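Side-chain contacts in gamma-glutamyltranspeptidase (Ggt) (Helicobacter pylori 26695, PDB 5BPK), which probably cleaves gamma-glutamyl bonds, as in glutathione, and passes the gamma-glutamyl group to water or an acceptor, in the manner of its Ntn-hydrolase family: residues V74-P77 and A78-N81; S173-Q176 and A177-K181; G249-T252 and K253-A257; M319-A322 and Y323-R326; M330-A333 and D334-S337. All blocks are in the same frame, centred on the assembly; numbering follows the deposited sequence.

Contact 1 (V74-P77 and A78-N81)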
# COMPACT_ATOMS: atom_id res chain seq x y z
N VAL A 74 11.10 10.70 -6.14
CA VAL A 74 11.52 11.56 -7.24
C VAL A 74 10.94 11.09 -8.58
O VAL A 74 10.37 11.87 -9.32
CB VAL A 74 13.07 11.62 -7.30
CG1 VAL A 74 13.54 12.47 -8.49
CG2 VAL A 74 13.61 12.17 -6.01
N VAL A 75 11.07 9.80 -8.88
CA VAL A 75 10.73 9.29 -10.22
C VAL A 75 9.29 8.80 -10.37
O VAL A 75 8.85 8.54 -11.49
CB VAL A 75 11.69 8.18 -10.67
CG1 VAL A 75 13.13 8.70 -10.68
CG2 VAL A 75 11.58 6.91 -9.78
N HIS A 76 8.58 8.68 -9.25
CA HIS A 76 7.18 8.21 -9.28
C HIS A 76 6.31 9.07 -8.36
O HIS A 76 5.69 8.55 -7.42
CB HIS A 76 7.17 6.73 -8.87
CG HIS A 76 5.85 6.05 -9.06
ND1 HIS A 76 4.86 6.54 -9.88
CD2 HIS A 76 5.37 4.90 -8.53
CE1 HIS A 76 3.83 5.72 -9.86
NE2 HIS A 76 4.11 4.71 -9.04
N PRO A 77 6.25 10.39 -8.62
CA PRO A 77 5.59 11.32 -7.69
C PRO A 77 4.07 11.15 -7.54
O PRO A 77 3.49 11.71 -6.60
CB PRO A 77 5.96 12.70 -8.23
CG PRO A 77 6.43 12.49 -9.60
CD PRO A 77 6.92 11.10 -9.72
N ALA A 78 3.44 10.37 -8.42
CA ALA A 78 2.04 10.03 -8.23
C ALA A 78 1.82 9.20 -6.95
O ALA A 78 0.73 9.21 -6.39
CB ALA A 78 1.47 9.28 -9.45
N ALA A 79 2.84 8.48 -6.50
CA ALA A 79 2.68 7.46 -5.46
C ALA A 79 3.87 7.43 -4.52
O ALA A 79 3.70 7.52 -3.29
CB ALA A 79 2.50 6.09 -6.10
N GLY A 80 5.06 7.26 -5.09
CA GLY A 80 6.31 7.46 -4.36
C GLY A 80 6.33 8.87 -3.79
O GLY A 80 5.78 9.80 -4.39
N ASN A 81 6.94 9.04 -2.62
CA ASN A 81 6.76 10.27 -1.86
C ASN A 81 7.71 10.45 -0.70
O ASN A 81 8.27 9.48 -0.16
CB ASN A 81 5.34 10.29 -1.27
CG ASN A 81 5.14 9.22 -0.21
OD1 ASN A 81 5.38 9.47 0.99
ND2 ASN A 81 4.73 8.01 -0.64
O HOH W 1 4.33 8.95 -11.23
O HOH W 2 4.96 12.41 -4.36

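Contact 2 (S173-Q176 and A177-K181)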
# COMPACT_ATOMS: atom_id res chain seq x y z
N SER A 173 7.56 9.59 -18.83
CA SER A 173 7.11 8.43 -19.59
C SER A 173 5.72 8.70 -20.17
O SER A 173 5.07 9.68 -19.80
CB SER A 173 7.07 7.18 -18.70
OG SER A 173 6.05 7.27 -17.71
N GLN A 174 5.29 7.84 -21.10
CA GLN A 174 3.93 7.92 -21.64
C GLN A 174 2.90 7.87 -20.51
O GLN A 174 1.97 8.68 -20.48
CB GLN A 174 3.65 6.78 -22.63
CG GLN A 174 2.24 6.85 -23.23
CD GLN A 174 1.88 5.65 -24.08
OE1 GLN A 174 2.75 5.01 -24.68
NE2 GLN A 174 0.59 5.34 -24.16
N ARG A 175 3.06 6.92 -19.60
CA ARG A 175 2.10 6.73 -18.51
C ARG A 175 2.09 7.95 -17.59
O ARG A 175 1.03 8.38 -17.16
CB ARG A 175 2.38 5.44 -17.72
CG ARG A 175 1.39 5.17 -16.58
CD ARG A 175 -0.06 5.16 -17.04
NE ARG A 175 -0.99 4.95 -15.93
CZ ARG A 175 -2.26 5.37 -15.90
NH1 ARG A 175 -2.79 6.03 -16.92
NH2 ARG A 175 -3.00 5.12 -14.82
N GLN A 176 3.27 8.51 -17.31
CA GLN A 176 3.35 9.71 -16.47
C GLN A 176 2.71 10.92 -17.14
O GLN A 176 2.03 11.69 -16.47
CB GLN A 176 4.80 10.01 -16.11
CG GLN A 176 5.38 9.02 -15.11
CD GLN A 176 6.88 9.18 -14.88
OE1 GLN A 176 7.60 9.69 -15.74
NE2 GLN A 176 7.35 8.75 -13.71
N ALA A 177 2.91 11.08 -18.45
CA ALA A 177 2.19 12.13 -19.19
C ALA A 177 0.69 11.97 -18.97
O ALA A 177 -0.01 12.95 -18.76
CB ALA A 177 2.52 12.08 -20.68
N GLU A 178 0.20 10.72 -19.02
CA GLU A 178 -1.23 10.44 -18.87
C GLU A 178 -1.74 10.77 -17.46
O GLU A 178 -2.75 11.46 -17.32
CB GLU A 178 -1.54 8.97 -19.21
CG GLU A 178 -1.42 8.64 -20.70
CD GLU A 178 -1.46 7.16 -21.02
OE1 GLU A 178 -1.68 6.33 -20.10
OE2 GLU A 178 -1.27 6.81 -22.21
N THR A 179 -1.03 10.32 -16.44
CA THR A 179 -1.48 10.55 -15.06
C THR A 179 -1.37 12.04 -14.70
O THR A 179 -2.23 12.59 -14.02
CB THR A 179 -0.74 9.66 -14.04
OG1 THR A 179 0.66 9.95 -14.05
CG2 THR A 179 -0.97 8.17 -14.33
N LEU A 180 -0.31 12.69 -15.19
CA LEU A 180 -0.19 14.14 -15.01
C LEU A 180 -1.41 14.86 -15.61
O LEU A 180 -2.00 15.72 -14.96
CB LEU A 180 1.11 14.66 -15.62
CG LEU A 180 2.38 14.38 -14.84
CD1 LEU A 180 3.58 14.82 -15.66
CD2 LEU A 180 2.36 15.10 -13.51
N LYS A 181 -1.80 14.47 -16.82
CA LYS A 181 -2.98 15.08 -17.46
C LYS A 181 -4.25 14.86 -16.65
O LYS A 181 -5.08 15.76 -16.53
CB LYS A 181 -3.19 14.54 -18.88
CG LYS A 181 -4.35 15.24 -19.62
CD LYS A 181 -4.08 15.39 -21.11
CE LYS A 181 -5.07 16.36 -21.75
NZ LYS A 181 -4.74 16.65 -23.18

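Contact 3 (G249-T252 and K253-A257)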
# COMPACT_ATOMS: atom_id res chain seq x y z
N GLY A 249 -4.74 24.85 5.84
CA GLY A 249 -4.34 23.59 6.46
C GLY A 249 -4.04 23.78 7.93
O GLY A 249 -4.03 24.91 8.42
N ILE A 250 -3.75 22.68 8.63
CA ILE A 250 -3.56 22.73 10.07
C ILE A 250 -2.26 22.10 10.62
O ILE A 250 -2.02 22.13 11.82
CB ILE A 250 -4.78 22.11 10.82
CG1 ILE A 250 -5.02 20.66 10.41
CG2 ILE A 250 -6.04 22.94 10.57
CD1 ILE A 250 -5.99 19.93 11.35
N ILE A 251 -1.42 21.55 9.74
CA ILE A 251 -0.17 20.95 10.20
C ILE A 251 0.82 22.05 10.58
O ILE A 251 1.00 23.03 9.85
CB ILE A 251 0.45 20.02 9.14
CG1 ILE A 251 -0.48 18.83 8.91
CG2 ILE A 251 1.85 19.54 9.59
CD1 ILE A 251 -0.12 17.99 7.72
N THR A 252 1.42 21.88 11.75
CA THR A 252 2.32 22.86 12.34
C THR A 252 3.69 22.25 12.64
O THR A 252 3.89 21.03 12.56
CB THR A 252 1.76 23.37 13.68
OG1 THR A 252 1.70 22.29 14.62
CG2 THR A 252 0.38 23.98 13.50
N LYS A 253 4.63 23.10 13.02
CA LYS A 253 5.93 22.62 13.49
C LYS A 253 5.81 21.66 14.68
O LYS A 253 6.63 20.76 14.83
CB LYS A 253 6.85 23.80 13.84
CG LYS A 253 7.39 24.52 12.62
CD LYS A 253 8.35 25.64 13.00
CE LYS A 253 7.61 26.87 13.50
NZ LYS A 253 8.52 28.03 13.68
N GLU A 254 4.79 21.86 15.52
CA GLU A 254 4.56 20.98 16.66
C GLU A 254 4.16 19.58 16.21
O GLU A 254 4.63 18.58 16.76
CB GLU A 254 3.51 21.55 17.62
CG GLU A 254 3.44 20.79 18.95
CD GLU A 254 2.38 21.31 19.91
OE1 GLU A 254 1.66 22.28 19.56
OE2 GLU A 254 2.27 20.74 21.01
N ASP A 255 3.30 19.51 15.19
CA ASP A 255 2.93 18.22 14.60
C ASP A 255 4.16 17.48 14.09
O ASP A 255 4.35 16.30 14.34
CB ASP A 255 1.95 18.40 13.44
CG ASP A 255 0.54 18.70 13.89
OD1 ASP A 255 -0.03 17.92 14.66
OD2 ASP A 255 -0.02 19.71 13.43
N LEU A 256 5.01 18.21 13.37
CA LEU A 256 6.16 17.61 12.71
C LEU A 256 7.17 17.13 13.75
O LEU A 256 7.67 16.01 13.65
CB LEU A 256 6.79 18.58 11.71
CG LEU A 256 5.91 18.93 10.51
CD1 LEU A 256 6.40 20.22 9.84
CD2 LEU A 256 5.80 17.81 9.48
N ALA A 257 7.44 17.96 14.77
CA ALA A 257 8.39 17.60 15.82
C ALA A 257 7.92 16.43 16.69
O ALA A 257 8.74 15.76 17.33
CB ALA A 257 8.70 18.83 16.70

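Contact 4 (M319-A322 and Y323-R326). With EDO (1,2-ethanediol), chain Q.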
# COMPACT_ATOMS: atom_id res chain seq x y z
N MET A 319 -14.31 -13.05 1.57
CA MET A 319 -14.05 -11.62 1.38
C MET A 319 -15.24 -10.79 1.86
O MET A 319 -15.08 -9.79 2.53
CB MET A 319 -13.81 -11.29 -0.09
CG MET A 319 -12.52 -11.83 -0.66
SD MET A 319 -12.49 -11.73 -2.47
CE MET A 319 -10.85 -12.43 -2.79
N ARG A 320 -16.44 -11.21 1.47
CA ARG A 320 -17.66 -10.49 1.82
C ARG A 320 -17.75 -10.30 3.32
O ARG A 320 -18.02 -9.19 3.78
CB ARG A 320 -18.88 -11.26 1.33
CG ARG A 320 -20.18 -10.49 1.39
CD ARG A 320 -21.36 -11.43 1.24
NE ARG A 320 -21.39 -12.17 -0.03
CZ ARG A 320 -21.88 -11.69 -1.18
NH1 ARG A 320 -22.33 -10.44 -1.26
NH2 ARG A 320 -21.91 -12.47 -2.26
N GLN A 321 -17.54 -11.37 4.09
CA GLN A 321 -17.59 -11.28 5.54
C GLN A 321 -16.46 -10.42 6.10
O GLN A 321 -16.69 -9.60 7.00
CB GLN A 321 -17.52 -12.67 6.19
CG GLN A 321 -17.74 -12.67 7.71
CD GLN A 321 -19.14 -12.21 8.11
OE1 GLN A 321 -20.13 -12.80 7.71
NE2 GLN A 321 -19.21 -11.14 8.91
N ALA A 322 -15.25 -10.60 5.57
CA ALA A 322 -14.10 -9.84 6.03
C ALA A 322 -14.31 -8.33 5.90
O ALA A 322 -13.98 -7.58 6.82
CB ALA A 322 -12.81 -10.27 5.30
N TYR A 323 -14.85 -7.89 4.76
CA TYR A 323 -15.05 -6.45 4.53
C TYR A 323 -16.19 -5.90 5.38
O TYR A 323 -16.14 -4.75 5.80
CB TYR A 323 -15.22 -6.11 3.05
CG TYR A 323 -13.90 -6.07 2.29
CD1 TYR A 323 -13.37 -7.22 1.72
CD2 TYR A 323 -13.18 -4.88 2.16
CE1 TYR A 323 -12.18 -7.19 1.02
CE2 TYR A 323 -11.98 -4.85 1.46
CZ TYR A 323 -11.47 -6.02 0.89
OH TYR A 323 -10.28 -6.02 0.18
N ALA A 324 -17.20 -6.72 5.67
CA ALA A 324 -18.23 -6.30 6.62
C ALA A 324 -17.58 -6.10 8.00
O ALA A 324 -17.83 -5.09 8.68
CB ALA A 324 -19.35 -7.31 6.69
N ASP A 325 -16.73 -7.04 8.39
CA ASP A 325 -16.05 -6.97 9.69
C ASP A 325 -15.18 -5.72 9.75
O ASP A 325 -15.16 -5.02 10.74
CB ASP A 325 -15.19 -8.22 9.91
CG ASP A 325 -16.01 -9.48 10.11
OD1 ASP A 325 -17.26 -9.39 10.24
OD2 ASP A 325 -15.39 -10.57 10.16
N ARG A 326 -14.49 -5.43 8.65
CA ARG A 326 -13.64 -4.24 8.56
C ARG A 326 -14.37 -2.96 8.92
O ARG A 326 -13.83 -2.10 9.63
CB ARG A 326 -13.08 -4.11 7.13
CG ARG A 326 -12.03 -3.02 6.94
CD ARG A 326 -11.77 -2.80 5.45
NE ARG A 326 -10.59 -1.95 5.23
CZ ARG A 326 -10.56 -0.62 5.30
NH1 ARG A 326 -11.66 0.09 5.55
NH2 ARG A 326 -9.42 0.03 5.10
C1 EDO Q . -13.11 3.86 5.06
O1 EDO Q . -12.20 3.20 5.95
C2 EDO Q . -13.40 5.29 5.50
O2 EDO Q . -14.80 5.61 5.33

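Contact 5 (M330-A333 and D334-S337)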
# COMPACT_ATOMS: atom_id res chain seq x y z
N MET A 330 -12.34 -2.24 12.73
CA MET A 330 -10.97 -1.84 12.42
C MET A 330 -10.71 -0.33 12.50
O MET A 330 -11.49 0.50 12.02
CB MET A 330 -10.57 -2.41 11.06
CG MET A 330 -10.77 -3.92 10.95
SD MET A 330 -9.83 -4.96 12.10
CE MET A 330 -8.14 -4.59 11.64
N GLY A 331 -9.60 -0.00 13.15
CA GLY A 331 -9.11 1.37 13.30
C GLY A 331 -7.73 1.32 13.95
O GLY A 331 -7.16 0.24 14.13
N ASP A 332 -7.20 2.48 14.29
CA ASP A 332 -5.91 2.58 15.00
C ASP A 332 -6.08 2.03 16.42
O ASP A 332 -6.77 2.62 17.24
CB ASP A 332 -5.49 4.05 15.03
CG ASP A 332 -4.13 4.28 15.66
OD1 ASP A 332 -3.52 3.35 16.24
OD2 ASP A 332 -3.67 5.45 15.58
N ALA A 333 -5.41 0.91 16.71
CA ALA A 333 -5.53 0.24 18.00
C ALA A 333 -4.97 1.04 19.17
O ALA A 333 -5.20 0.70 20.33
CB ALA A 333 -4.88 -1.14 17.94
N ASP A 334 -4.22 2.11 18.87
CA ASP A 334 -3.77 3.01 19.93
C ASP A 334 -4.92 3.86 20.48
O ASP A 334 -4.74 4.51 21.51
CB ASP A 334 -2.65 3.93 19.42
CG ASP A 334 -1.40 3.17 18.98
OD1 ASP A 334 -1.29 1.94 19.18
OD2 ASP A 334 -0.52 3.83 18.39
N PHE A 335 -6.06 3.88 19.77
CA PHE A 335 -7.23 4.68 20.14
C PHE A 335 -8.49 3.88 20.38
O PHE A 335 -9.35 4.32 21.13
CB PHE A 335 -7.52 5.73 19.06
CG PHE A 335 -6.53 6.85 19.03
CD1 PHE A 335 -5.27 6.64 18.51
CD2 PHE A 335 -6.82 8.09 19.57
CE1 PHE A 335 -4.32 7.64 18.50
CE2 PHE A 335 -5.87 9.11 19.56
CZ PHE A 335 -4.63 8.89 19.03
N VAL A 336 -8.64 2.75 19.69
CA VAL A 336 -9.83 1.91 19.77
C VAL A 336 -9.42 0.45 19.96
O VAL A 336 -8.28 0.06 19.68
CB VAL A 336 -10.73 2.06 18.51
CG1 VAL A 336 -11.14 3.51 18.33
CG2 VAL A 336 -10.01 1.55 17.26
N SER A 337 -10.34 -0.35 20.46
CA SER A 337 -10.10 -1.77 20.67
C SER A 337 -10.35 -2.52 19.37
O SER A 337 -11.46 -2.49 18.84
CB SER A 337 -11.01 -2.32 21.77
OG SER A 337 -10.64 -1.79 23.03
O HOH W 3 -1.23 5.84 16.69

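Contact 1 (V74-P77 and A78-N81)
H76 meets A78, A79 and G80 in a beta turn that leaves the C-terminal end of helix 61-75. P77 and A78 hold its two central positions with type I-like backbone angles. A78 N donates to a water, which also sits in the plane of the H76 ring, 2.8 Å from H76 ND1. A79 closes the turn: A79 N donates to H76 O at 3.0 Å, with an N-H...O angle of 166°. Its methyl makes a CH-pi contact, with A79 CB 4.0 Å from the centroid of the H76 ring and offset toward the rim. CG of H76 stands anti to the backbone N (chi1 -170°), which swings the ring to the carbonyl side, where A79 lies. G80 N adds a weak second bond to H76 O. A second water donates to both P77 O and G80 O and bridges them. The other chain lies against this loop: its T1 packs on A79 and its T2 on H76. The turn therefore borders the N-terminal end of that chain. At N81 the side chain folds back, and N81 ND2 donates to A79 O at 2.9 Å, in the carbonyl plane.

Contact 2 (S173-Q176 and A177-K181)
E178 reaches back along the first turns of helix 174-187 to meet both Q174 and R175. With CG anti to its own carbonyl carbon (chi1 -71°) and the chain extended beyond, the side chain is carried back toward the N-terminal end of the helix. E178 CB rests 3.3 Å from R175 O. E178 CG lies 3.4 Å from Q174 O, the carbonyl that also accepts from E178 N. The carboxylate then divides its oxygens between two partners. OE2 takes a hydrogen bond from the i-4 residue, with Q174 NE2 to E178 OE2 at 3.1 Å. It is met on the syn side, but the donor is tilted out of the carboxylate plane, and the amide and carboxylate planes are 74° apart. OE1 lies at the edge of the R175 guanidinium. This salt bridge is weak, with R175 NH1 3.4 Å from E178 OE1. The guanidinium also covers T179: R175 CZ is 3.5 Å from T179 CG2, and that methyl sits over the centre of one face. The bend of R175 at chi2 (55°) brings the group back over the helix.

The start of the helix is a capping box. Q176 N donates to S173 OG, and S173 N donates to Q176 OE1 at 3.1 Å.

The helix lies at the surface, just after strand 170-171. Q176 NE2 gives a weak bond to V75 O at the end of helix 61-75. T179 OG1 is hydrogen-bonded to Y24 OH of the other chain, and R175 packs on F188 of that chain.

Contact 3 (G249-T252 and K253-A257)
The backbone is extended at I251 and T252 and then coils into the short helix 253-257, whose first turn is joined by L256 N to T252 O at 3.1 Å. T252 is the N-cap. Its OG1 lies between its own backbone N and carbonyl carbon (chi1 64°), which turns it to the N-H groups at the helix start. D255 N donates to T252 OG1 at 3.3 Å with an N-H...O angle of 162°. E254 N adds a weak bond to the same oxygen. In return, D255 OD2 accepts from T252 N at 3.1 Å through the anti lone pair. D255 OD1 has its own partner, L108 N, so the carboxylate also pins the loop around P107 and L108. I251 packs beside this polar pair. I251 CG2 is 4.0 Å from D255 CB and 4.2 Å from L256 CG, and the I251 and D255 side chains cross at about a right angle. L256 turns to A237 and I240 of helix 234-246, and K253 NZ forms a salt bridge with E238 of the same helix. Side chain to backbone in both directions, three residues apart, T252 and D255 make a capping box of the Thr-x-x-Asp kind.

Contact 4 (M319-A322 and Y323-R326)
Q321 and D325 are paired one turn apart on the buried helix 309-329, an i to i+4 contact. Q321 NE2 donates to D325 OD1 at 2.9 Å, with an N-H...O angle of 157°. The acceptor lies in the amide plane of Q321, but the N-H comes to D325 OD1 from above the carboxylate plane. The two planes are 42° apart. CG of Q321 is anti to its backbone N, and the chain bends at chi2 (64°), which turns the amide along the helix toward D325. The carboxylate carbon D325 CG also rests 3.2 Å from Q321 O, the carbonyl that accepts from D325 N. On another side of the helix, Y323 sets a ring edge against the backbone, with Y323 CD1 3.2 Å from M319 O in the ring plane. The same M319 O accepts from Y323 N at 2.9 Å. Beyond this, M319 CB and Y323 CD1 only graze at 4.5 Å.

The second shell holds these groups in place. Q321 NE2 also donates to K368 O. D325 OD2 accepts from Y348 OH and Q291 NE2, and D325 OD1 also accepts from G370 N. Four hydrogen bonds thus grip this buried carboxylate. Y323 OH bonds to S95 O of the other chain, and R320 forms salt bridges with E317 and with D131 of that chain. R326 extends away from the helix, its side chain about 5 Å from bound 4UD at the nearest atoms. R326 NH1 donates to O1 of a 1,2-ethanediol, probably from the crystallisation liquor, at 3.2 Å in the guanidinium plane.

Contact 5 (M330-A333 and D334-S337)
This is a local turn contact, in which D332 gathers D334, F335 and V336 around itself in the loop between helix 309-329 and helix 340-343. Two backbone donors share one carbonyl oxygen. F335 N reaches D332 O at 2.9 Å from above the carbonyl plane, and V336 N reaches D332 O at 3.1 Å within that plane. The side chain of D332 adds a third tie. CG anti to the backbone N (chi1 -177°) brings the carboxylate to D334 N, which donates to D332 OD1 at 3.0 Å. This N-H also arrives from above, 50° out of the carboxylate plane. D332 OD2 lies 3.5 Å from F335 CD1 and accepts from R69 N of the other chain. The carboxylates of D332 and D334 come close, with D332 OD1 3.7 Å from D334 OD2. A water donates to D332 OD2 and D334 OD2 and links them. D334 OD2 also forms salt bridges with R264 and K262 of strand 262-271, which probably offset the paired negative charges. V336 CG2 rests 3.4 Å from D332 O and 4.0 Å from G331 C. The pattern is an Asx turn at D332 and D334 nested in a type I beta turn from D332 to F335, with A333 and D334 at its centre and the i to i+4 bond from V336 N continuing the turn.

How the contacts relate
The five contacts follow one another along the chain in numerical order, and all are local. Contacts 1 and 2 have centres about 12 Å apart and touch: the loop end of helix 61-75 meets the start of helix 174-187. Contacts 4 and 5 are separated by three residues in sequence, on helix 309-329 and the loop after it, with centres about 17 Å apart. Contact 1 lies on the opposite side of the chain's centre from contacts 4 and 5. Contact 3 stands apart, about 23 Å between centres from both contact 1 and contact 5. The other chain touches contacts 1, 2, 4 and 5, so it meets this one on both sides, whereas no other chain of the assembly touches contact 3.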